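Local atomic coordinates of putative tRNA (Adenine(37)-N6)-methyltransferase (Pseudomonas aeruginosa, PDB entry 7BTU), a protein that probably transfers a methyl group from S-adenosyl-L-methionine to the N6-threonylcarbamoyl-modified adenosine at position 37 of tRNA. Residues R111-E116 with W121-D126; L33-R38 with I188-A193; H61-F66 with Y142-A147; S19-M22 with A26-R29. One frame throughout, in Å; residues are numbered along the deposited sequence.

Interaction 1: R111-E116 with W121-D126; sequences RLEGFE and WLSGID
Ser-123 OG donates to Glu-113 OE1 at 2.6 Å, a short side-chain bond laid across two neighbouring strands of a beta hairpin, 105-116 and 119-123, in the antiparallel barrel. The hydroxyl meets the anti lone pair of OE1, the one turned away from OE2. A bend at chi2 (-72°) turns the Glu-113 chain across to the neighbouring strand, with CG 3.7 Å from Ser-123 CB. Serine suits the site because its hydroxyl sits on a short arm, and CB of Arg-111, its hydrogen-bonded pair partner, packs beside OG. The guanidinium of Arg-111 leads away to the carbonyl of Ser-60.

Beneath this polar face the ladder is ordinary at one end, with Ser-123 N bonded to Arg-111 O, and irregular at the other. There two residues, Glu-113 and Gly-114, stand opposite the single Trp-121, a classic beta bulge: Glu-113 N gives to Trp-121 O at 2.7 Å, and Trp-121 N gives to Gly-114 O at 2.9 Å. Glycine easily adopts the very extended backbone found here, whose phi of 166° is poorly accessible to other residues.

On the other face of the sheet, Leu-112 CD1 and Leu-122 CD2 meet at 4.1 Å, branched apolar chains suited to the barrel interior. Glu-116, whose OE2 forms a salt bridge with Arg-119, approaches the indole rim with its carboxylate plane turned 63° from the ring, bringing CD to 3.5 Å from Trp-121 CH2.

Interaction 2: L33-R38 with I188-A193; sequences LAPAAR and IEQCLA
The side-chain amide of Gln-190 slots between two apolar groups: the methyl CB of Ala-36 stands to one side of its plane, 3.3 Å from OE1, and the Pro-35 ring to the other, its CD 3.2 Å from the same oxygen. In the carbonyl plane itself, on a lone pair of OE1, comes the backbone N-H of Ala-36. That bond is 2.8 Å from Ala-36 N to Gln-190 OE1 and fairly straight, with 163° at the hydrogen, so it fixes how the amide is turned.

Residues 34-37 form a type I beta turn, closed by Ala-37 N donating to Ala-34 O. Such a turn leaves the N-H of its third residue, here Ala-36, without a partner inside the turn, and Gln-190 supplies the acceptor. Proline fits the second position, where its ring already imposes the required phi, while the small alanines let the helix come close: Ala-34 CB lies 3.8 Å from Gln-190 CB. Glutamine has the length to span the gap, its chain extended beyond CG (chi2 160°).

A water extends the contact, donating to Gln-190 O at 2.7 Å and weakly to Leu-33 O.

The turn lies in the loop that leads into barrel strand 38-43, and sets that loop against helix 184-193, whose Glu-186 and Leu-187 also touch Ala-36; Ile-188 and Leu-192 of that helix pack instead on strands 216-222 and 227-234.

Interaction 3: H61-F66 with Y142-A147; sequences HVWLLF and YADAVA
Trp-63 and Asp-144 meet through one tight polar bond, while the remainder of the two segments stays well apart. Trp-63 lies on strand 61-67 of the antiparallel beta barrel, and Asp-144 closes the short helix 141-144 that follows barrel strand 132-138. The nearest pair of CA atoms, Trp-63 and Asp-144, is 10.1 Å apart, so both side chains must bridge the gap.

The indole suits this role because it carries a single N-H on the edge of a large, rigid, otherwise apolar ring system. The acceptor lies squarely in its ring plane, and the bond makes 161° at the hydrogen. Asp-144 offers a different aspect: its carboxylate is turned 80° from the indole, and the N-H comes from above the carboxylate plane. The aspartate torsion (chi1 -59°) places CG anti to the carbonyl carbon and aims the acid at the strand.

Three donors grip the same oxygen in this buried place and fix the rotation of the carboxylate. OD2 also accepts from the backbone N of Val-140 and forms a salt bridge with Arg-97 of the second subunit. The contact belongs to the dimer interface, where Trp-63 also meets Trp-63 of the second subunit edge-to-face. Past the helix Val-146 is still held by that subunit; the exposed side begins at Ala-147. At the junction, Trp-63 NE1 lies 2.9 Å from Asp-144 OD2.

Interaction 4: S19-M22 with A26-R29; sequences SCFM and AIPR
Apolar contacts carry this meeting, and Phe-21 is at the centre of all of them. The first is a CH-pi contact: Ile-27 CG1 lies over one face of the phenyl ring, 4.1 Å from its centroid and 25° off the normal, displaced toward the CG end. Ile-27 turns CG1 this way because that branch stands beside its backbone N (chi1 -65°). Isoleucine suits the place by offering a methylene to the ring while its delta methyl turns away from the ring, toward Asp-126.

The second group is looser in direction. Pro-28 CD approaches Phe-21 CZ obliquely at 3.4 Å, and the compact Ala-26 leaves its CB 4.2 Å from CD1. The ring is sandwiched, for Cys-20 SG sits over the centre of the face opposite Ile-27, 3.5 Å above the plane; a polarisable sulfur fits well against an aromatic face.

Both segments belong to the long loop that links barrel strands 15-19 and 38-43, and the ring lies between the loop's two limbs and touches both. Leu-213 of strand 209-213, in the separate mixed sheet, also packs on Phe-21, while Val-211 touches Ala-26.

Polar bonds act within the first limb. Ser-19 OG accepts from Phe-21 N at 3.3 Å, an ST turn that bends the chain as it leaves the strand and presents the phenyl group to residues 26-28. The same hydroxyl is also bonded to Leu-127 O.

Overall arrangement
From the N terminus, interaction 4 closes first, a tight loop just after barrel strand 15-19. Residues 33-38 follow at once and open the longest loop, which ends when interaction 2 reaches helix 184-193 some 150 residues later. Interaction 3 lies wholly within that span, and interaction 1, the hairpin, lies within interaction 3. No loops cross. Interactions 1 and 3 share the barrel, their strands 105-116 and 61-67 being neighbours, with Leu-122 packed on Leu-64. Ala-37 connects three contacts: its carbonyl probably bonds to Ile-125 N, and its CB touches the Phe-21 ring. Interaction 2 joins the barrel to the C-terminal part; interaction 4 folds its loop back, Phe-21 also touching Leu-213; interaction 3 faces the second subunit.

Interaction 1: R111-E116 with W121-D126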
loop_
_atom_site.group_PDB
_atom_site.type_symbol
_atom_site.label_atom_id
_atom_site.label_comp_id
_atom_site.label_asym_id
_atom_site.label_seq_id
_atom_site.Cartn_x
_atom_site.Cartn_y
_atom_site.Cartn_z
ATOM N N ARG B 111 -0.005 9.308 -8.913
ATOM C CA ARG B 111 -1.114 10.069 -9.455
ATOM C C ARG B 111 -1.510 9.489 -10.806
ATOM O O ARG B 111 -0.648 9.244 -11.662
ATOM C CB ARG B 111 -0.706 11.545 -9.626
ATOM C CG ARG B 111 -1.873 12.364 -10.197
ATOM C CD ARG B 111 -2.767 12.785 -9.072
ATOM N NE ARG B 111 -3.501 14.009 -9.405
ATOM C CZ ARG B 111 -4.592 14.005 -10.156
ATOM N NH1 ARG B 111 -5.063 12.840 -10.627
ATOM N NH2 ARG B 111 -5.216 15.158 -10.430
ATOM N N LEU B 112 -2.820 9.226 -10.985
ATOM C CA LEU B 112 -3.354 8.707 -12.237
ATOM C C LEU B 112 -3.788 9.924 -13.060
ATOM O O LEU B 112 -4.727 10.626 -12.676
ATOM C CB LEU B 112 -4.554 7.766 -11.981
ATOM C CG LEU B 112 -5.230 7.223 -13.231
ATOM C CD1 LEU B 112 -4.231 6.397 -14.067
ATOM C CD2 LEU B 112 -6.415 6.263 -12.802
ATOM N N GLU B 113 -3.085 10.196 -14.163
ATOM C CA GLU B 113 -3.466 11.342 -14.996
ATOM C C GLU B 113 -4.615 10.988 -15.914
ATOM O O GLU B 113 -5.360 11.870 -16.324
ATOM C CB GLU B 113 -2.281 11.815 -15.841
ATOM C CG GLU B 113 -1.153 12.400 -14.986
ATOM C CD GLU B 113 -1.521 13.794 -14.381
ATOM O OE1 GLU B 113 -0.887 14.233 -13.395
ATOM O OE2 GLU B 113 -2.464 14.437 -14.889
ATOM N N GLY B 114 -4.735 9.722 -16.284
ATOM C CA GLY B 114 -5.782 9.319 -17.213
ATOM C C GLY B 114 -5.466 7.920 -17.711
ATOM O O GLY B 114 -4.440 7.331 -17.360
ATOM N N PHE B 115 -6.351 7.404 -18.557
ATOM C CA PHE B 115 -6.111 6.057 -19.034
ATOM C C PHE B 115 -6.860 5.828 -20.335
ATOM O O PHE B 115 -7.776 6.573 -20.693
ATOM C CB PHE B 115 -6.554 5.028 -17.992
ATOM C CG PHE B 115 -8.019 5.071 -17.668
ATOM C CD1 PHE B 115 -8.487 5.900 -16.649
ATOM C CD2 PHE B 115 -8.933 4.272 -18.361
ATOM C CE1 PHE B 115 -9.845 5.961 -16.332
ATOM C CE2 PHE B 115 -10.299 4.301 -18.020
ATOM C CZ PHE B 115 -10.745 5.141 -16.997
ATOM N N GLU B 116 -6.462 4.761 -21.023
ATOM C CA GLU B 116 -7.186 4.255 -22.175
ATOM C C GLU B 116 -6.977 2.751 -22.152
ATOM O O GLU B 116 -6.268 2.235 -21.284
ATOM C CB GLU B 116 -6.686 4.881 -23.491
ATOM C CG GLU B 116 -5.211 4.469 -23.821
ATOM C CD GLU B 116 -4.706 5.104 -25.120
ATOM O OE1 GLU B 116 -5.434 5.924 -25.691
ATOM O OE2 GLU B 116 -3.571 4.827 -25.539
ATOM N N TRP B 121 -1.706 6.574 -17.718
ATOM C CA TRP B 121 -0.807 7.741 -17.678
ATOM C C TRP B 121 -0.595 8.162 -16.230
ATOM O O TRP B 121 -1.560 8.425 -15.510
ATOM C CB TRP B 121 -1.394 8.924 -18.465
ATOM C CG TRP B 121 -1.056 8.817 -19.844
ATOM C CD1 TRP B 121 0.160 9.146 -20.428
ATOM C CD2 TRP B 121 -1.870 8.293 -20.882
ATOM N NE1 TRP B 121 0.114 8.889 -21.760
ATOM C CE2 TRP B 121 -1.111 8.353 -22.073
ATOM C CE3 TRP B 121 -3.176 7.814 -20.936
ATOM C CZ2 TRP B 121 -1.602 7.928 -23.281
ATOM C CZ3 TRP B 121 -3.672 7.405 -22.152
ATOM C CH2 TRP B 121 -2.888 7.460 -23.311
ATOM N N LEU B 122 0.672 8.246 -15.810
ATOM C CA LEU B 122 1.026 8.429 -14.420
ATOM C C LEU B 122 1.878 9.698 -14.267
ATOM O O LEU B 122 2.608 10.091 -15.181
ATOM C CB LEU B 122 1.838 7.217 -13.870
ATOM C CG LEU B 122 1.155 5.883 -14.194
ATOM C CD1 LEU B 122 2.072 4.671 -13.827
ATOM C CD2 LEU B 122 -0.235 5.851 -13.507
ATOM N N SER B 123 1.828 10.287 -13.077
ATOM C CA SER B 123 2.692 11.427 -12.767
ATOM C C SER B 123 3.078 11.321 -11.315
ATOM O O SER B 123 2.440 10.598 -10.532
ATOM C CB SER B 123 2.005 12.772 -13.038
ATOM O OG SER B 123 0.964 12.909 -12.113
ATOM N N GLY B 124 4.172 12.004 -10.978
ATOM C CA GLY B 124 4.706 11.812 -9.655
ATOM C C GLY B 124 5.223 10.412 -9.469
ATOM O O GLY B 124 5.122 9.867 -8.369
ATOM N N ILE B 125 5.795 9.835 -10.497
ATOM C CA ILE B 125 6.119 8.414 -10.475
ATOM C C ILE B 125 7.412 8.205 -9.682
ATOM O O ILE B 125 8.265 9.094 -9.601
ATOM C CB ILE B 125 6.238 7.911 -11.938
ATOM C CG1 ILE B 125 6.000 6.394 -12.040
ATOM C CG2 ILE B 125 7.595 8.297 -12.608
ATOM C CD1 ILE B 125 5.947 5.936 -13.458
ATOM N N ASP B 126 7.566 7.016 -9.065
ATOM C CA ASP B 126 8.805 6.683 -8.378
ATOM C C ASP B 126 9.338 5.328 -8.807
ATOM O O ASP B 126 9.981 4.651 -8.003
ATOM C CB ASP B 126 8.617 6.714 -6.859
ATOM C CG ASP B 126 7.629 5.647 -6.338
ATOM O OD1 ASP B 126 6.963 4.941 -7.161
ATOM O OD2 ASP B 126 7.503 5.534 -5.082
#

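Interaction 2: L33-R38 with I188-A193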
loop_
_atom_site.group_PDB
_atom_site.type_symbol
_atom_site.label_atom_id
_atom_site.label_comp_id
_atom_site.label_asym_id
_atom_site.label_seq_id
_atom_site.Cartn_x
_atom_site.Cartn_y
_atom_site.Cartn_z
ATOM N N LEU B 33 5.533 15.029 -4.862
ATOM C CA LEU B 33 5.895 16.434 -5.042
ATOM C C LEU B 33 6.727 16.697 -6.291
ATOM O O LEU B 33 7.201 17.841 -6.477
ATOM C CB LEU B 33 6.673 16.954 -3.836
ATOM C CG LEU B 33 6.001 16.879 -2.455
ATOM C CD1 LEU B 33 6.914 17.525 -1.367
ATOM C CD2 LEU B 33 4.597 17.486 -2.456
ATOM N N ALA B 34 6.901 15.698 -7.160
ATOM C CA ALA B 34 7.534 15.866 -8.478
ATOM C C ALA B 34 6.552 15.449 -9.567
ATOM O O ALA B 34 6.708 14.398 -10.211
ATOM C CB ALA B 34 8.834 15.074 -8.618
ATOM N N PRO B 35 5.525 16.259 -9.811
ATOM C CA PRO B 35 4.541 15.879 -10.822
ATOM C C PRO B 35 5.104 15.805 -12.222
ATOM O O PRO B 35 4.473 15.170 -13.080
ATOM C CB PRO B 35 3.479 16.983 -10.700
ATOM C CG PRO B 35 4.249 18.162 -10.168
ATOM C CD PRO B 35 5.234 17.583 -9.219
ATOM N N ALA B 36 6.244 16.460 -12.506
ATOM C CA ALA B 36 6.782 16.341 -13.858
ATOM C C ALA B 36 7.448 14.993 -14.108
ATOM O O ALA B 36 7.894 14.754 -15.235
ATOM C CB ALA B 36 7.773 17.509 -14.142
ATOM N N ALA B 37 7.577 14.144 -13.078
ATOM C CA ALA B 37 8.130 12.795 -13.216
ATOM C C ALA B 37 6.998 11.918 -13.768
ATOM O O ALA B 37 6.129 11.472 -13.032
ATOM C CB ALA B 37 8.675 12.268 -11.879
ATOM N N ARG B 38 6.989 11.702 -15.077
ATOM C CA ARG B 38 5.866 11.047 -15.738
ATOM C C ARG B 38 6.230 9.649 -16.242
ATOM O O ARG B 38 7.396 9.304 -16.488
ATOM C CB ARG B 38 5.368 11.917 -16.885
ATOM C CG ARG B 38 4.659 13.224 -16.332
ATOM C CD ARG B 38 4.222 14.142 -17.449
ATOM N NE ARG B 38 3.396 13.380 -18.370
ATOM C CZ ARG B 38 3.161 13.749 -19.618
ATOM N NH1 ARG B 38 3.691 14.878 -20.057
ATOM N NH2 ARG B 38 2.382 13.005 -20.409
ATOM N N ILE B 188 13.683 18.112 -14.373
ATOM C CA ILE B 188 15.058 18.285 -13.885
ATOM C C ILE B 188 15.045 19.088 -12.594
ATOM O O ILE B 188 15.644 18.703 -11.588
ATOM C CB ILE B 188 15.952 18.929 -14.965
ATOM C CG1 ILE B 188 16.219 17.940 -16.116
ATOM C CG2 ILE B 188 17.294 19.470 -14.321
ATOM C CD1 ILE B 188 16.974 18.558 -17.364
ATOM N N GLU B 189 14.310 20.201 -12.595
ATOM C CA GLU B 189 14.221 21.036 -11.410
ATOM C C GLU B 189 13.644 20.258 -10.226
ATOM O O GLU B 189 14.140 20.382 -9.097
ATOM C CB GLU B 189 13.361 22.259 -11.745
ATOM C CG GLU B 189 12.991 23.134 -10.609
ATOM C CD GLU B 189 13.074 24.603 -10.987
ATOM O OE1 GLU B 189 13.322 24.902 -12.187
ATOM O OE2 GLU B 189 12.948 25.454 -10.075
ATOM N N GLN B 190 12.560 19.489 -10.452
ATOM C CA GLN B 190 11.925 18.809 -9.339
ATOM C C GLN B 190 12.790 17.677 -8.810
ATOM O O GLN B 190 12.781 17.404 -7.617
ATOM C CB GLN B 190 10.544 18.265 -9.745
ATOM C CG GLN B 190 9.549 19.422 -9.944
ATOM C CD GLN B 190 8.366 19.039 -10.773
ATOM O OE1 GLN B 190 7.990 17.858 -10.835
ATOM N NE2 GLN B 190 7.734 20.044 -11.405
ATOM N N CYS B 191 13.512 16.982 -9.705
ATOM C CA CYS B 191 14.436 15.904 -9.319
ATOM C C CYS B 191 15.640 16.448 -8.552
ATOM O O CYS B 191 16.088 15.867 -7.547
ATOM C CB CYS B 191 14.914 15.174 -10.597
ATOM S SG CYS B 191 16.245 13.900 -10.444
ATOM N N LEU B 192 16.229 17.534 -9.059
ATOM C CA LEU B 192 17.441 18.059 -8.453
ATOM C C LEU B 192 17.145 18.695 -7.113
ATOM O O LEU B 192 17.967 18.585 -6.184
ATOM C CB LEU B 192 18.119 19.070 -9.397
ATOM C CG LEU B 192 18.746 18.359 -10.620
ATOM C CD1 LEU B 192 19.495 19.318 -11.527
ATOM C CD2 LEU B 192 19.669 17.269 -10.133
ATOM N N ALA B 193 15.979 19.338 -6.964
ATOM C CA ALA B 193 15.687 19.937 -5.663
ATOM C C ALA B 193 15.714 18.922 -4.522
ATOM O O ALA B 193 15.950 19.313 -3.374
ATOM C CB ALA B 193 14.334 20.628 -5.662
HETATM O O HOH W 1 10.668 17.963 -6.044
#

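Interaction 3: H61-F66 with Y142-A147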
loop_
_atom_site.group_PDB
_atom_site.type_symbol
_atom_site.label_atom_id
_atom_site.label_comp_id
_atom_site.label_asym_id
_atom_site.label_seq_id
_atom_site.Cartn_x
_atom_site.Cartn_y
_atom_site.Cartn_z
ATOM N N HIS B 61 -5.614 8.731 -7.632
ATOM C CA HIS B 61 -4.355 8.077 -7.319
ATOM C C HIS B 61 -4.591 6.564 -7.260
ATOM O O HIS B 61 -5.649 6.094 -6.830
ATOM C CB HIS B 61 -3.828 8.547 -5.950
ATOM C CG HIS B 61 -3.364 9.976 -5.901
ATOM N ND1 HIS B 61 -4.231 11.050 -5.859
ATOM C CD2 HIS B 61 -2.107 10.497 -5.850
ATOM C CE1 HIS B 61 -3.530 12.176 -5.796
ATOM N NE2 HIS B 61 -2.236 11.867 -5.797
ATOM N N VAL B 62 -3.555 5.798 -7.611
ATOM C CA VAL B 62 -3.651 4.345 -7.578
ATOM C C VAL B 62 -2.445 3.781 -6.863
ATOM O O VAL B 62 -1.358 4.380 -6.842
ATOM C CB VAL B 62 -3.773 3.724 -8.989
ATOM C CG1 VAL B 62 -5.132 4.107 -9.621
ATOM C CG2 VAL B 62 -2.588 4.128 -9.925
ATOM N N TRP B 63 -2.665 2.625 -6.252
ATOM C CA TRP B 63 -1.593 1.796 -5.733
ATOM C C TRP B 63 -1.113 0.885 -6.833
ATOM O O TRP B 63 -1.936 0.238 -7.495
ATOM C CB TRP B 63 -2.116 0.959 -4.562
ATOM C CG TRP B 63 -2.297 1.699 -3.257
ATOM C CD1 TRP B 63 -3.481 2.003 -2.631
ATOM C CD2 TRP B 63 -1.250 2.144 -2.373
ATOM N NE1 TRP B 63 -3.232 2.606 -1.443
ATOM C CE2 TRP B 63 -1.873 2.714 -1.258
ATOM C CE3 TRP B 63 0.176 2.093 -2.429
ATOM C CZ2 TRP B 63 -1.145 3.277 -0.178
ATOM C CZ3 TRP B 63 0.903 2.615 -1.358
ATOM C CH2 TRP B 63 0.224 3.216 -0.236
ATOM N N LEU B 64 0.214 0.783 -6.995
ATOM C CA LEU B 64 0.808 -0.218 -7.854
ATOM C C LEU B 64 1.633 -1.147 -6.969
ATOM O O LEU B 64 2.490 -0.683 -6.204
ATOM C CB LEU B 64 1.705 0.408 -8.950
ATOM C CG LEU B 64 1.044 1.408 -9.934
ATOM C CD1 LEU B 64 2.056 1.994 -10.951
ATOM C CD2 LEU B 64 -0.220 0.788 -10.629
ATOM N N LEU B 65 1.401 -2.438 -7.091
ATOM C CA LEU B 65 2.314 -3.440 -6.555
ATOM C C LEU B 65 3.209 -3.853 -7.708
ATOM O O LEU B 65 2.727 -4.074 -8.841
ATOM C CB LEU B 65 1.582 -4.705 -6.027
ATOM C CG LEU B 65 0.605 -4.411 -4.906
ATOM C CD1 LEU B 65 -0.173 -5.650 -4.456
ATOM C CD2 LEU B 65 1.293 -3.735 -3.701
ATOM N N PHE B 66 4.508 -3.998 -7.416
ATOM C CA PHE B 66 5.475 -4.209 -8.471
ATOM C C PHE B 66 6.610 -5.068 -7.950
ATOM O O PHE B 66 6.733 -5.344 -6.749
ATOM C CB PHE B 66 5.991 -2.861 -8.999
ATOM C CG PHE B 66 6.770 -2.086 -7.954
ATOM C CD1 PHE B 66 6.116 -1.156 -7.119
ATOM C CD2 PHE B 66 8.135 -2.279 -7.834
ATOM C CE1 PHE B 66 6.866 -0.445 -6.127
ATOM C CE2 PHE B 66 8.930 -1.588 -6.864
ATOM C CZ PHE B 66 8.276 -0.661 -6.015
ATOM N N TYR B 142 -9.799 7.326 3.176
ATOM C CA TYR B 142 -10.269 6.949 4.497
ATOM C C TYR B 142 -9.565 5.689 4.977
ATOM O O TYR B 142 -9.290 5.574 6.174
ATOM C CB TYR B 142 -11.795 6.787 4.509
ATOM C CG TYR B 142 -12.261 5.395 4.190
ATOM C CD1 TYR B 142 -12.217 4.389 5.150
ATOM C CD2 TYR B 142 -12.814 5.095 2.949
ATOM C CE1 TYR B 142 -12.647 3.130 4.868
ATOM C CE2 TYR B 142 -13.258 3.802 2.656
ATOM C CZ TYR B 142 -13.168 2.832 3.610
ATOM O OH TYR B 142 -13.617 1.557 3.333
ATOM N N ALA B 143 -9.185 4.792 4.063
ATOM C CA ALA B 143 -8.520 3.565 4.473
ATOM C C ALA B 143 -6.997 3.692 4.490
ATOM O O ALA B 143 -6.361 3.067 5.342
ATOM C CB ALA B 143 -8.905 2.386 3.572
ATOM N N ASP B 144 -6.419 4.525 3.620
ATOM C CA ASP B 144 -4.978 4.508 3.359
ATOM C C ASP B 144 -4.232 5.696 3.973
ATOM O O ASP B 144 -3.023 5.608 4.154
ATOM C CB ASP B 144 -4.715 4.486 1.848
ATOM C CG ASP B 144 -5.332 3.272 1.158
ATOM O OD1 ASP B 144 -5.534 2.235 1.828
ATOM O OD2 ASP B 144 -5.622 3.342 -0.054
ATOM N N ALA B 145 -4.923 6.798 4.265
ATOM C CA ALA B 145 -4.303 8.026 4.800
ATOM C C ALA B 145 -4.658 8.002 6.282
ATOM O O ALA B 145 -5.762 8.378 6.682
ATOM C CB ALA B 145 -4.850 9.264 4.088
ATOM N N VAL B 146 -3.703 7.570 7.089
ATOM C CA VAL B 146 -3.926 7.219 8.485
ATOM C C VAL B 146 -3.432 8.385 9.338
ATOM O O VAL B 146 -2.224 8.555 9.549
ATOM C CB VAL B 146 -3.214 5.922 8.859
ATOM C CG1 VAL B 146 -3.445 5.642 10.375
ATOM C CG2 VAL B 146 -3.781 4.728 7.989
ATOM N N ALA B 147 -4.359 9.227 9.786
ATOM C CA ALA B 147 -3.925 10.501 10.351
ATOM C C ALA B 147 -3.179 10.301 11.670
ATOM O O ALA B 147 -2.228 11.038 11.971
ATOM C CB ALA B 147 -5.132 11.424 10.522
#

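Interaction 4: S19-M22 with A26-R29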
loop_
_atom_site.group_PDB
_atom_site.type_symbol
_atom_site.label_atom_id
_atom_site.label_comp_id
_atom_site.label_asym_id
_atom_site.label_seq_id
_atom_site.Cartn_x
_atom_site.Cartn_y
_atom_site.Cartn_z
ATOM N N SER B 19 9.202 4.858 -17.920
ATOM C CA SER B 19 9.283 6.079 -17.118
ATOM C C SER B 19 10.584 6.833 -17.358
ATOM O O SER B 19 11.480 6.384 -18.069
ATOM C CB SER B 19 9.099 5.808 -15.624
ATOM O OG SER B 19 10.285 5.355 -15.070
ATOM N N CYS B 20 10.609 8.040 -16.808
ATOM C CA CYS B 20 11.802 8.888 -16.883
ATOM C C CYS B 20 13.019 8.309 -16.159
ATOM O O CYS B 20 14.128 8.792 -16.402
ATOM C CB CYS B 20 11.463 10.271 -16.335
ATOM S SG CYS B 20 10.741 10.332 -14.717
ATOM N N PHE B 21 12.841 7.400 -15.178
ATOM C CA PHE B 21 13.923 7.095 -14.236
ATOM C C PHE B 21 14.712 5.870 -14.679
ATOM O O PHE B 21 14.140 4.791 -14.888
ATOM C CB PHE B 21 13.392 6.906 -12.808
ATOM C CG PHE B 21 12.895 8.196 -12.193
ATOM C CD1 PHE B 21 13.747 9.321 -12.114
ATOM C CD2 PHE B 21 11.584 8.313 -11.751
ATOM C CE1 PHE B 21 13.268 10.542 -11.585
ATOM C CE2 PHE B 21 11.123 9.543 -11.195
ATOM C CZ PHE B 21 11.948 10.621 -11.114
ATOM N N MET B 22 16.034 6.040 -14.809
ATOM C CA MET B 22 16.915 4.929 -15.183
ATOM C C MET B 22 17.759 4.409 -14.018
ATOM O O MET B 22 18.316 3.302 -14.113
ATOM C CB MET B 22 17.849 5.378 -16.330
ATOM C CG MET B 22 17.124 6.038 -17.535
ATOM S SD MET B 22 15.991 4.856 -18.371
ATOM C CE MET B 22 14.647 5.957 -18.927
ATOM N N ALA B 26 18.322 8.621 -8.446
ATOM C CA ALA B 26 17.630 9.805 -8.951
ATOM C C ALA B 26 16.166 9.929 -8.502
ATOM O O ALA B 26 15.561 11.022 -8.590
ATOM C CB ALA B 26 17.632 9.734 -10.471
ATOM N N ILE B 27 15.587 8.859 -8.018
ATOM C CA ILE B 27 14.167 8.897 -7.714
ATOM C C ILE B 27 13.928 9.782 -6.502
ATOM O O ILE B 27 14.584 9.592 -5.472
ATOM C CB ILE B 27 13.650 7.491 -7.497
ATOM C CG1 ILE B 27 13.766 6.723 -8.817
ATOM C CG2 ILE B 27 12.199 7.555 -7.038
ATOM C CD1 ILE B 27 13.346 5.289 -8.679
ATOM N N PRO B 28 13.034 10.764 -6.575
ATOM C CA PRO B 28 12.821 11.623 -5.412
ATOM C C PRO B 28 12.271 10.834 -4.237
ATOM O O PRO B 28 11.469 9.901 -4.390
ATOM C CB PRO B 28 11.819 12.683 -5.902
ATOM C CG PRO B 28 11.536 12.387 -7.307
ATOM C CD PRO B 28 12.464 11.323 -7.808
ATOM N N ARG B 29 12.718 11.231 -3.053
ATOM C CA ARG B 29 12.200 10.639 -1.821
ATOM C C ARG B 29 10.737 10.983 -1.600
ATOM O O ARG B 29 10.023 10.229 -0.919
ATOM C CB ARG B 29 13.061 11.098 -0.638
#